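Endo-b-1,4-glucanase (Nasutitermes takasagoensis, PDB 1KS8) probably catalyses the endohydrolysis of beta-1,4-glucosidic linkages in cellulose, as a calcium-binding glycoside hydrolase of family 9 from a termite. Local coordinates at residues A[12-24]-A[29-41]. Numbering follows the deposited sequence.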
loop_
_atom_site.group_PDB
_atom_site.type_symbol
_atom_site.label_atom_id
_atom_site.label_comp_id
_atom_site.label_asym_id
_atom_site.label_seq_id
_atom_site.Cartn_x
_atom_site.Cartn_y
_atom_site.Cartn_z
ATOM N N SER A 12 2.246 -12.860 1.532
ATOM C CA SER A 12 2.162 -11.403 1.525
ATOM C C SER A 12 1.603 -10.910 2.861
ATOM O O SER A 12 2.031 -9.882 3.386
ATOM C CB SER A 12 1.283 -10.927 0.365
ATOM O OG SER A 12 1.331 -9.513 0.232
ATOM N N LEU A 13 0.644 -11.645 3.415
ATOM C CA LEU A 13 0.084 -11.263 4.701
ATOM C C LEU A 13 1.150 -11.391 5.787
ATOM O O LEU A 13 1.140 -10.635 6.757
ATOM C CB LEU A 13 -1.145 -12.121 5.020
ATOM C CG LEU A 13 -2.383 -11.675 4.230
ATOM C CD1 LEU A 13 -3.442 -12.761 4.251
ATOM C CD2 LEU A 13 -2.915 -10.368 4.819
ATOM N N LEU A 14 2.078 -12.334 5.628
ATOM C CA LEU A 14 3.155 -12.481 6.605
ATOM C C LEU A 14 4.080 -11.274 6.501
ATOM O O LEU A 14 4.657 -10.838 7.496
ATOM C CB LEU A 14 3.950 -13.769 6.364
ATOM C CG LEU A 14 3.224 -15.087 6.657
ATOM C CD1 LEU A 14 4.148 -16.247 6.331
ATOM C CD2 LEU A 14 2.800 -15.147 8.117
ATOM N N PHE A 15 4.232 -10.733 5.296
ATOM C CA PHE A 15 5.071 -9.553 5.141
ATOM C C PHE A 15 4.441 -8.409 5.932
ATOM O O PHE A 15 5.130 -7.695 6.654
ATOM C CB PHE A 15 5.208 -9.147 3.667
ATOM C CG PHE A 15 5.811 -7.775 3.476
ATOM C CD1 PHE A 15 7.098 -7.490 3.925
ATOM C CD2 PHE A 15 5.075 -6.758 2.875
ATOM C CE1 PHE A 15 7.641 -6.207 3.776
ATOM C CE2 PHE A 15 5.610 -5.475 2.725
ATOM C CZ PHE A 15 6.892 -5.200 3.176
ATOM N N TYR A 16 3.128 -8.228 5.808
ATOM C CA TYR A 16 2.499 -7.151 6.557
ATOM C C TYR A 16 2.624 -7.373 8.065
ATOM O O TYR A 16 2.793 -6.417 8.816
ATOM C CB TYR A 16 1.043 -6.958 6.107
ATOM C CG TYR A 16 0.963 -6.201 4.792
ATOM C CD1 TYR A 16 1.372 -4.867 4.713
ATOM C CD2 TYR A 16 0.549 -6.831 3.619
ATOM C CE1 TYR A 16 1.378 -4.186 3.496
ATOM C CE2 TYR A 16 0.549 -6.157 2.397
ATOM C CZ TYR A 16 0.966 -4.838 2.344
ATOM O OH TYR A 16 0.977 -4.170 1.140
ATOM N N GLU A 17 2.573 -8.626 8.518
ATOM C CA GLU A 17 2.742 -8.873 9.949
ATOM C C GLU A 17 4.148 -8.428 10.354
ATOM O O GLU A 17 4.352 -7.922 11.456
ATOM C CB GLU A 17 2.572 -10.360 10.302
ATOM C CG GLU A 17 1.150 -10.892 10.216
ATOM C CD GLU A 17 0.919 -12.087 11.126
ATOM O OE1 GLU A 17 -0.111 -12.777 10.959
ATOM O OE2 GLU A 17 1.761 -12.328 12.018
ATOM N N ALA A 18 5.114 -8.616 9.457
ATOM C CA ALA A 18 6.500 -8.236 9.723
ATOM C C ALA A 18 6.693 -6.721 9.771
ATOM O O ALA A 18 7.702 -6.239 10.290
ATOM C CB ALA A 18 7.423 -8.840 8.660
ATOM N N GLN A 19 5.729 -5.982 9.228
ATOM C CA GLN A 19 5.788 -4.519 9.194
ATOM C C GLN A 19 5.022 -3.861 10.336
ATOM O O GLN A 19 5.002 -2.637 10.453
ATOM C CB GLN A 19 5.219 -4.001 7.870
ATOM C CG GLN A 19 6.015 -4.389 6.637
ATOM C CD GLN A 19 7.431 -3.856 6.674
ATOM O OE1 GLN A 19 8.369 -4.576 7.015
ATOM N NE2 GLN A 19 7.596 -2.580 6.337
ATOM N N ARG A 20 4.389 -4.665 11.182
ATOM C CA ARG A 20 3.613 -4.116 12.283
ATOM C C ARG A 20 4.424 -3.379 13.339
ATOM O O ARG A 20 5.464 -3.856 13.800
ATOM C CB ARG A 20 2.813 -5.224 12.969
ATOM C CG ARG A 20 1.698 -5.794 12.130
ATOM C CD ARG A 20 1.080 -6.991 12.817
ATOM N NE ARG A 20 -0.080 -7.485 12.084
ATOM C CZ ARG A 20 -0.818 -8.522 12.466
ATOM N NH1 ARG A 20 -0.514 -9.182 13.575
ATOM N NH2 ARG A 20 -1.866 -8.889 11.743
ATOM N N SER A 21 3.928 -2.206 13.712
ATOM C CA SER A 21 4.541 -1.390 14.748
ATOM C C SER A 21 3.621 -1.469 15.968
ATOM O O SER A 21 2.428 -1.758 15.834
ATOM C CB SER A 21 4.656 0.065 14.276
ATOM O OG SER A 21 5.222 0.885 15.288
ATOM N N GLY A 22 4.178 -1.235 17.155
ATOM C CA GLY A 22 3.379 -1.264 18.369
ATOM C C GLY A 22 3.373 -2.589 19.106
ATOM O O GLY A 22 4.292 -3.394 18.971
ATOM N N ARG A 23 2.332 -2.807 19.903
ATOM C CA ARG A 23 2.189 -4.041 20.668
ATOM C C ARG A 23 1.599 -5.121 19.766
ATOM O O ARG A 23 0.494 -4.972 19.244
ATOM C CB ARG A 23 1.278 -3.806 21.876
ATOM C CG ARG A 23 1.225 -4.978 22.840
ATOM C CD ARG A 23 0.419 -4.665 24.097
ATOM N NE ARG A 23 1.017 -3.599 24.899
ATOM C CZ ARG A 23 0.822 -2.300 24.694
ATOM N NH1 ARG A 23 0.036 -1.890 23.708
ATOM N NH2 ARG A 23 1.420 -1.408 25.474
ATOM N N LEU A 24 2.344 -6.205 19.584
ATOM C CA LEU A 24 1.900 -7.295 18.725
ATOM C C LEU A 24 0.943 -8.235 19.449
ATOM O O LEU A 24 1.089 -8.490 20.646
ATOM C CB LEU A 24 3.114 -8.062 18.199
ATOM C CG LEU A 24 4.146 -7.156 17.517
ATOM C CD1 LEU A 24 5.328 -7.990 17.053
ATOM C CD2 LEU A 24 3.506 -6.425 16.341
ATOM N N LYS A 29 1.934 -14.330 13.865
ATOM C CA LYS A 29 2.548 -15.473 13.192
ATOM C C LYS A 29 4.032 -15.243 12.919
ATOM O O LYS A 29 4.828 -16.180 12.958
ATOM C CB LYS A 29 1.794 -15.786 11.896
ATOM C CG LYS A 29 0.391 -16.328 12.161
ATOM C CD LYS A 29 -0.427 -16.525 10.896
ATOM C CE LYS A 29 -1.832 -16.998 11.253
ATOM N NZ LYS A 29 -2.699 -17.183 10.061
ATOM N N VAL A 30 4.403 -13.998 12.636
ATOM C CA VAL A 30 5.804 -13.660 12.409
ATOM C C VAL A 30 6.321 -13.321 13.808
ATOM O O VAL A 30 6.374 -12.159 14.220
ATOM C CB VAL A 30 5.939 -12.456 11.457
ATOM C CG1 VAL A 30 7.403 -12.080 11.294
ATOM C CG2 VAL A 30 5.333 -12.808 10.107
ATOM N N THR A 31 6.695 -14.372 14.530
ATOM C CA THR A 31 7.147 -14.258 15.907
ATOM C C THR A 31 8.544 -13.722 16.179
ATOM O O THR A 31 8.881 -13.475 17.335
ATOM C CB THR A 31 6.985 -15.605 16.633
ATOM O OG1 THR A 31 7.714 -16.617 15.933
ATOM C CG2 THR A 31 5.513 -15.994 16.689
ATOM N N TRP A 32 9.369 -13.553 15.148
ATOM C CA TRP A 32 10.691 -12.990 15.399
ATOM C C TRP A 32 10.560 -11.480 15.595
ATOM O O TRP A 32 11.488 -10.823 16.068
ATOM C CB TRP A 32 11.684 -13.316 14.273
ATOM C CG TRP A 32 11.208 -13.082 12.875
ATOM C CD1 TRP A 32 10.655 -14.002 12.030
ATOM C CD2 TRP A 32 11.293 -11.859 12.133
ATOM N NE1 TRP A 32 10.396 -13.431 10.809
ATOM C CE2 TRP A 32 10.777 -12.116 10.844
ATOM C CE3 TRP A 32 11.757 -10.571 12.433
ATOM C CZ2 TRP A 32 10.711 -11.132 9.853
ATOM C CZ3 TRP A 32 11.691 -9.592 11.448
ATOM C CH2 TRP A 32 11.171 -9.879 10.173
ATOM N N ARG A 33 9.400 -10.934 15.229
ATOM C CA ARG A 33 9.130 -9.512 15.426
ATOM C C ARG A 33 8.621 -9.351 16.859
ATOM O O ARG A 33 7.864 -10.192 17.353
ATOM C CB ARG A 33 8.066 -9.007 14.443
ATOM C CG ARG A 33 8.582 -8.629 13.055
ATOM C CD ARG A 33 9.616 -7.508 13.122
ATOM N NE ARG A 33 9.293 -6.547 14.174
ATOM C CZ ARG A 33 8.271 -5.699 14.141
ATOM N NH1 ARG A 33 7.459 -5.664 13.092
ATOM N NH2 ARG A 33 8.037 -4.913 15.186
ATOM N N LYS A 34 9.034 -8.273 17.518
ATOM C CA LYS A 34 8.642 -8.020 18.902
ATOM C C LYS A 34 7.974 -6.661 19.087
ATOM O O LYS A 34 8.023 -5.808 18.204
ATOM C CB LYS A 34 9.875 -8.083 19.806
ATOM C CG LYS A 34 10.716 -9.340 19.645
ATOM C CD LYS A 34 9.937 -10.590 20.015
ATOM C CE LYS A 34 10.763 -11.837 19.747
ATOM N NZ LYS A 34 10.021 -13.091 20.054
ATOM N N ASP A 35 7.355 -6.468 20.249
ATOM C CA ASP A 35 6.705 -5.201 20.561
ATOM C C ASP A 35 7.726 -4.076 20.409
ATOM O O ASP A 35 8.877 -4.209 20.831
ATOM C CB ASP A 35 6.179 -5.202 22.001
ATOM C CG ASP A 35 5.092 -6.232 22.236
ATOM O OD1 ASP A 35 4.570 -6.805 21.258
ATOM O OD2 ASP A 35 4.753 -6.458 23.418
ATOM N N SER A 36 7.305 -2.957 19.828
ATOM C CA SER A 36 8.214 -1.836 19.627
ATOM C C SER A 36 7.456 -0.539 19.408
ATOM O O SER A 36 6.243 -0.549 19.185
ATOM C CB SER A 36 9.110 -2.099 18.414
ATOM O OG SER A 36 8.359 -2.057 17.209
ATOM N N ALA A 37 8.187 0.572 19.465
ATOM C CA ALA A 37 7.613 1.899 19.267
ATOM C C ALA A 37 6.389 2.084 20.151
ATOM O O ALA A 37 5.375 2.642 19.724
ATOM C CB ALA A 37 7.241 2.088 17.797
ATOM N N LEU A 38 6.503 1.636 21.398
ATOM C CA LEU A 38 5.401 1.716 22.352
ATOM C C LEU A 38 5.189 3.101 22.955
ATOM O O LEU A 38 4.236 3.309 23.706
ATOM C CB LEU A 38 5.615 0.692 23.472
ATOM C CG LEU A 38 5.741 -0.762 23.005
ATOM C CD1 LEU A 38 5.975 -1.668 24.207
ATOM C CD2 LEU A 38 4.482 -1.175 22.259
ATOM N N ASN A 39 6.068 4.042 22.625
ATOM C CA ASN A 39 5.957 5.402 23.142
ATOM C C ASN A 39 5.515 6.396 22.071
ATOM O O ASN A 39 5.517 7.605 22.301
ATOM C CB ASN A 39 7.298 5.852 23.729
ATOM C CG ASN A 39 7.628 5.151 25.033
ATOM O OD1 ASN A 39 8.747 4.673 25.227
ATOM N ND2 ASN A 39 6.659 5.097 25.940
ATOM N N ASP A 40 5.145 5.895 20.895
ATOM C CA ASP A 40 4.702 6.777 19.818
ATOM C C ASP A 40 3.499 7.577 20.306
ATOM O O ASP A 40 2.494 7.006 20.738
ATOM C CB ASP A 40 4.341 5.959 18.574
ATOM C CG ASP A 40 5.572 5.480 17.814
ATOM O OD1 ASP A 40 6.695 5.627 18.339
ATOM O OD2 ASP A 40 5.414 4.958 16.691
ATOM N N GLN A 41 3.598 8.900 20.232
ATOM C CA GLN A 41 2.519 9.744 20.725
ATOM C C GLN A 41 2.456 11.117 20.074
ATOM O O GLN A 41 3.445 11.603 19.518
ATOM C CB GLN A 41 2.672 9.905 22.236
ATOM C CG GLN A 41 3.941 10.642 22.641
ATOM C CD GLN A 41 4.292 10.429 24.098
ATOM O OE1 GLN A 41 4.844 9.391 24.471
ATOM N NE2 GLN A 41 3.959 11.403 24.934
HETATM O O HOH W 1 3.775 1.975 17.506
HETATM O O HOH W 2 6.201 -3.893 17.073
HETATM O O HOH W 3 3.960 -9.410 21.780
#
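Where helix 5-18 of the (alpha/alpha)6 barrel runs out, the chain turns back on itself, and residues 29-41 fold along residues 12-24 with Arg33 reaching into the carbonyls left at the helix end. The Arg33 side chain is bent at chi2 and chi3 (-60° and -36°), which curls the guanidinium back to the main chain of 18-20. There NH1 and NH2 converge end-on on one atom: Arg20 O lies in the guanidinium plane, 2.8 Å from Arg33 NH1, and NH2 meets the same oxygen almost in line with its C=O bond. Arg33 NH1 also donates to Ala18 O at 2.9 Å, from above that carbonyl plane. Two carbonyls of the turning chain are thus satisfied by one buried cation.

Just before Ala18, Glu17 reaches across to the other segment with its chain extended beyond CG. Glu17 OE2 accepts from Lys29 N at 2.7 Å on the syn lone pair, and from Val30 N at 3.2 Å from above the carboxylate plane; two amides of the returning chain therefore hold this one oxygen. Val30, centre of an inverse gamma turn, points CG2 at the helix, 3.7 Å from Glu17 CB, while Ala18 CB packs against both Val30 CG1 and Trp32 CH2; His385 stacks on the Trp32 ring.

Further along, Gly22 and Ser36 form a single antiparallel hydrogen-bonded pair: Ser36 N donates to Gly22 O, and the return bond is weak. Asp35 OD1 takes Leu24 N at 2.8 Å from above its carboxylate plane, and a water links this oxygen to Leu24 O. Gln19, hydrogen-bonded to His360, lies about 8 Å, side chain to side chain, from Glu412, one of two predicted active-site residues. The whole is a loop following a helix of the (alpha/alpha)6 fold, held to it by an arginine and carboxylates binding main-chain groups.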